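Local coordinates for protein fructosyl amine:oxygen oxidoreductase (Neosartorya fumigata, PDB 4WCT) that uses a bound FAD cofactor to oxidise fructosyl amines (Amadori products), probably releasing the deglycated amine and hydrogen peroxide, at residues Met264-Leu275 and Glu288-Leu296. Sequence-based numbering, arbitrary orientation. Where two conformers were deposited one is given.
Sequences MGPEEVKQYRNL and EPDEDKHEL
With chi1 at 75°, E288 sets its CG between its own backbone N and carbonyl carbon, and the extended chain beyond carries the carboxylate to the backbone of N274 and L275. N274 N donates to OE1 at 3.2 Å, on the syn side but well out of the carboxylate plane, and L275 N reaches OE2 at 2.9 Å from above that plane, 45° out of it. W178 NE1 also donates to OE2. A water extends the pairing, donating to L275 O and accepting from E288 N. The loop 264-275 leaves strand 253-263 and returns to strand 277-280, while 288-296 spans the turn after strand 284-287 and the start of strand 295-310 in the same mixed sheet; the contact therefore packs two connections of that sheet together, with the E288 side chain about 13 Å from the bound FAD. P289 packs against the 264-275 loop: its CD lies 3.5 Å from Y272 CB, and its CB meets V269 CG2 at 3.7 Å. At the other end M264 N donates to H294 O, 2.9 Å and nearly straight at 163°, extending the pairing of L296 with I262. V269 CG1 sits over one face of the H294 imidazole in a CH-pi contact, 4.0 Å from the ring centroid, while a water at the ring edge links ND1 to M264 O. L296 CD1 approaches Y272 CD2 at 3.9 Å, and the Y272 hydroxyl is hydrogen-bonded to H346 NE2. Within 288-296, D290 OD2 accepts from D292 N, an Asx turn, and from K293 N, an Asx motif, both from the same face of the carboxylate, while OD1 takes E295 N.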
loop_
_atom_site.group_PDB
_atom_site.type_symbol
_atom_site.label_atom_id
_atom_site.label_comp_id
_atom_site.label_asym_id
_atom_site.label_seq_id
_atom_site.Cartn_x
_atom_site.Cartn_y
_atom_site.Cartn_z
ATOM N N MET A 264 15.347 14.179 -12.786
ATOM C CA MET A 264 16.780 14.034 -12.965
ATOM C C MET A 264 17.154 14.393 -14.386
ATOM O O MET A 264 16.367 14.221 -15.315
ATOM C CB MET A 264 17.226 12.599 -12.636
ATOM C CG MET A 264 16.834 12.132 -11.230
ATOM S SD MET A 264 17.443 13.176 -9.893
ATOM C CE MET A 264 19.136 12.647 -9.874
ATOM N N GLY A 265 18.358 14.918 -14.549
ATOM C CA GLY A 265 18.848 15.260 -15.893
ATOM C C GLY A 265 19.379 14.051 -16.649
ATOM O O GLY A 265 19.579 12.967 -16.097
ATOM N N PRO A 266 19.562 14.204 -17.965
ATOM C CA PRO A 266 19.774 13.046 -18.820
ATOM C C PRO A 266 21.145 12.380 -18.727
ATOM O O PRO A 266 21.252 11.172 -18.978
ATOM C CB PRO A 266 19.552 13.612 -20.219
ATOM C CG PRO A 266 19.847 15.064 -20.087
ATOM C CD PRO A 266 19.380 15.453 -18.725
ATOM N N GLU A 267 22.149 13.110 -18.223
ATOM C CA GLU A 267 23.456 12.500 -17.953
ATOM C C GLU A 267 23.539 12.020 -16.507
ATOM O O GLU A 267 23.944 10.884 -16.260
ATOM C CB GLU A 267 24.627 13.473 -18.207
ATOM C CG GLU A 267 24.801 13.888 -19.671
ATOM C CD GLU A 267 25.255 12.747 -20.580
ATOM O OE1 GLU A 267 25.357 11.581 -20.139
ATOM O OE2 GLU A 267 25.605 13.039 -21.737
ATOM N N GLU A 268 23.135 12.862 -15.555
ATOM C CA GLU A 268 23.302 12.487 -14.137
ATOM C C GLU A 268 22.481 11.247 -13.785
ATOM O O GLU A 268 22.957 10.418 -13.001
ATOM C CB GLU A 268 22.955 13.627 -13.196
ATOM C CG GLU A 268 21.492 14.001 -13.250
ATOM C CD GLU A 268 21.061 15.035 -12.224
ATOM O OE1 GLU A 268 21.840 15.477 -11.347
ATOM O OE2 GLU A 268 19.902 15.441 -12.318
ATOM N N VAL A 269 21.362 11.038 -14.480
ATOM C CA VAL A 269 20.463 9.937 -14.159
ATOM C C VAL A 269 21.102 8.584 -14.388
ATOM O O VAL A 269 20.740 7.598 -13.752
ATOM C CB VAL A 269 19.137 10.037 -14.915
ATOM C CG1 VAL A 269 19.276 9.626 -16.364
ATOM C CG2 VAL A 269 18.052 9.239 -14.192
ATOM N N LYS A 270 22.118 8.531 -15.254
ATOM C CA LYS A 270 22.644 7.243 -15.649
ATOM C C LYS A 270 23.393 6.529 -14.538
ATOM O O LYS A 270 23.557 5.335 -14.612
ATOM C CB LYS A 270 23.531 7.402 -16.898
ATOM C CG LYS A 270 22.777 8.000 -18.078
ATOM C CD LYS A 270 23.626 7.993 -19.343
ATOM C CE LYS A 270 22.880 8.610 -20.514
ATOM N NZ LYS A 270 23.867 8.959 -21.564
ATOM N N GLN A 271 23.847 7.251 -13.516
ATOM C CA GLN A 271 24.453 6.639 -12.347
ATOM C C GLN A 271 23.454 5.991 -11.406
ATOM O O GLN A 271 23.826 5.117 -10.609
ATOM C CB GLN A 271 25.318 7.649 -11.549
ATOM C CG GLN A 271 26.628 8.027 -12.202
ATOM C CD GLN A 271 27.525 6.835 -12.399
ATOM O OE1 GLN A 271 27.555 6.260 -13.508
ATOM N NE2 GLN A 271 28.328 6.491 -11.359
ATOM N N TYR A 272 22.200 6.421 -11.491
ATOM C CA TYR A 272 21.185 6.082 -10.502
ATOM C C TYR A 272 20.429 4.826 -10.932
ATOM O O TYR A 272 19.227 4.862 -11.173
ATOM C CB TYR A 272 20.188 7.234 -10.306
ATOM C CG TYR A 272 20.746 8.482 -9.632
ATOM C CD1 TYR A 272 21.501 9.395 -10.357
ATOM C CD2 TYR A 272 20.329 8.848 -8.345
ATOM C CE1 TYR A 272 21.979 10.532 -9.782
ATOM C CE2 TYR A 272 20.816 9.994 -7.743
ATOM C CZ TYR A 272 21.642 10.826 -8.458
ATOM O OH TYR A 272 22.090 12.010 -7.919
ATOM N N ARG A 273 21.160 3.734 -11.071
ATOM C CA ARG A 273 20.603 2.506 -11.623
ATOM C C ARG A 273 20.873 1.326 -10.720
ATOM O O ARG A 273 21.944 1.215 -10.091
ATOM C CB ARG A 273 21.204 2.217 -12.993
ATOM C CG ARG A 273 20.704 3.105 -14.098
ATOM C CD ARG A 273 21.616 2.947 -15.311
ATOM N NE ARG A 273 21.168 3.735 -16.451
ATOM C CZ ARG A 273 21.840 3.847 -17.592
ATOM N NH1 ARG A 273 23.015 3.253 -17.727
ATOM N NH2 ARG A 273 21.356 4.591 -18.579
ATOM N N ASN A 274 19.883 0.443 -10.599
ATOM C CA ASN A 274 20.024 -0.770 -9.819
ATOM C C ASN A 274 20.235 -0.501 -8.323
ATOM O O ASN A 274 20.985 -1.227 -7.650
ATOM C CB ASN A 274 21.196 -1.602 -10.344
ATOM C CG ASN A 274 20.993 -3.087 -10.135
ATOM O OD1 ASN A 274 19.866 -3.572 -10.146
ATOM N ND2 ASN A 274 22.083 -3.815 -9.956
ATOM N N LEU A 275 19.513 0.478 -7.788
ATOM C CA LEU A 275 19.767 0.971 -6.462
ATOM C C LEU A 275 18.977 0.197 -5.410
ATOM O O LEU A 275 17.775 0.011 -5.575
ATOM C CB LEU A 275 19.370 2.452 -6.379
ATOM C CG LEU A 275 20.085 3.439 -7.317
ATOM C CD1 LEU A 275 19.638 4.857 -7.042
ATOM C CD2 LEU A 275 21.605 3.323 -7.219
ATOM N N GLU A 288 14.962 4.490 -7.081
ATOM C CA GLU A 288 15.694 4.963 -8.223
ATOM C C GLU A 288 14.776 5.644 -9.248
ATOM O O GLU A 288 13.591 5.320 -9.388
ATOM C CB GLU A 288 16.553 3.868 -8.836
ATOM C CG GLU A 288 15.804 2.834 -9.629
ATOM C CD GLU A 288 16.716 1.717 -10.112
ATOM O OE1 GLU A 288 17.067 1.715 -11.294
ATOM O OE2 GLU A 288 17.094 0.856 -9.283
ATOM N N PRO A 289 15.335 6.553 -10.021
ATOM C CA PRO A 289 14.539 7.301 -11.006
ATOM C C PRO A 289 13.829 6.388 -11.999
ATOM O O PRO A 289 14.385 5.357 -12.415
ATOM C CB PRO A 289 15.579 8.141 -11.713
ATOM C CG PRO A 289 16.670 8.306 -10.684
ATOM C CD PRO A 289 16.726 7.026 -9.947
ATOM N N ASP A 290 12.602 6.743 -12.386
ATOM C CA ASP A 290 11.851 5.853 -13.273
ATOM C C ASP A 290 12.390 5.901 -14.695
ATOM O O ASP A 290 13.011 6.874 -15.109
ATOM C CB ASP A 290 10.332 6.135 -13.241
ATOM C CG ASP A 290 9.937 7.281 -14.119
ATOM O OD1 ASP A 290 10.208 8.417 -13.691
ATOM O OD2 ASP A 290 9.328 7.058 -15.224
ATOM N N GLU A 291 12.102 4.853 -15.441
ATOM C CA GLU A 291 12.692 4.690 -16.779
ATOM C C GLU A 291 12.107 5.656 -17.789
ATOM O O GLU A 291 12.763 5.987 -18.778
ATOM C CB GLU A 291 12.507 3.247 -17.252
ATOM C CG GLU A 291 11.047 2.855 -17.407
ATOM C CD GLU A 291 10.801 1.364 -17.225
ATOM O OE1 GLU A 291 11.530 0.572 -17.858
ATOM O OE2 GLU A 291 9.933 0.991 -16.399
ATOM N N ASP A 292 10.875 6.107 -17.575
ATOM C CA ASP A 292 10.176 6.916 -18.579
ATOM C C ASP A 292 10.366 8.411 -18.398
ATOM O O ASP A 292 10.621 9.119 -19.363
ATOM C CB ASP A 292 8.684 6.612 -18.593
ATOM C CG ASP A 292 8.393 5.190 -19.036
ATOM O OD1 ASP A 292 9.024 4.723 -20.011
ATOM O OD2 ASP A 292 7.778 4.463 -18.245
ATOM N N LYS A 293 10.229 8.918 -17.179
ATOM C CA LYS A 293 10.375 10.363 -16.954
ATOM C C LYS A 293 11.614 10.746 -16.159
ATOM O O LYS A 293 11.839 11.924 -15.908
ATOM C CB LYS A 293 9.160 10.924 -16.216
ATOM C CG LYS A 293 7.849 10.754 -16.954
ATOM C CD LYS A 293 6.774 11.596 -16.282
ATOM C CE LYS A 293 5.432 11.464 -16.973
ATOM N NZ LYS A 293 4.473 12.440 -16.384
ATOM N N HIS A 294 12.380 9.753 -15.744
ATOM C CA HIS A 294 13.602 9.980 -14.941
ATOM C C HIS A 294 13.327 10.767 -13.675
ATOM O O HIS A 294 14.129 11.597 -13.242
ATOM C CB HIS A 294 14.643 10.710 -15.761
ATOM C CG HIS A 294 15.129 9.930 -16.935
ATOM N ND1 HIS A 294 15.792 10.523 -17.990
ATOM C CD2 HIS A 294 15.062 8.611 -17.223
ATOM C CE1 HIS A 294 16.186 9.585 -18.830
ATOM N NE2 HIS A 294 15.642 8.439 -18.456
ATOM N N GLU A 295 12.228 10.424 -13.025
ATOM C CA GLU A 295 11.817 11.130 -11.794
ATOM C C GLU A 295 12.159 10.276 -10.581
ATOM O O GLU A 295 11.924 9.075 -10.569
ATOM C CB GLU A 295 10.322 11.412 -11.821
ATOM C CG GLU A 295 9.994 12.671 -12.602
ATOM C CD GLU A 295 8.520 13.013 -12.627
ATOM O OE1 GLU A 295 7.663 12.096 -12.562
ATOM O OE2 GLU A 295 8.253 14.186 -12.938
ATOM N N LEU A 296 12.817 10.908 -9.613
ATOM C CA LEU A 296 13.269 10.262 -8.395
ATOM C C LEU A 296 12.251 10.599 -7.305
ATOM O O LEU A 296 11.975 11.789 -7.061
ATOM C CB LEU A 296 14.665 10.818 -8.041
ATOM C CG LEU A 296 15.408 10.171 -6.859
ATOM C CD1 LEU A 296 16.900 10.320 -7.051
ATOM C CD2 LEU A 296 14.997 10.789 -5.539
HETATM O O HOH W 1 16.491 13.203 -17.905
HETATM O O HOH W 2 15.785 2.079 -5.641
#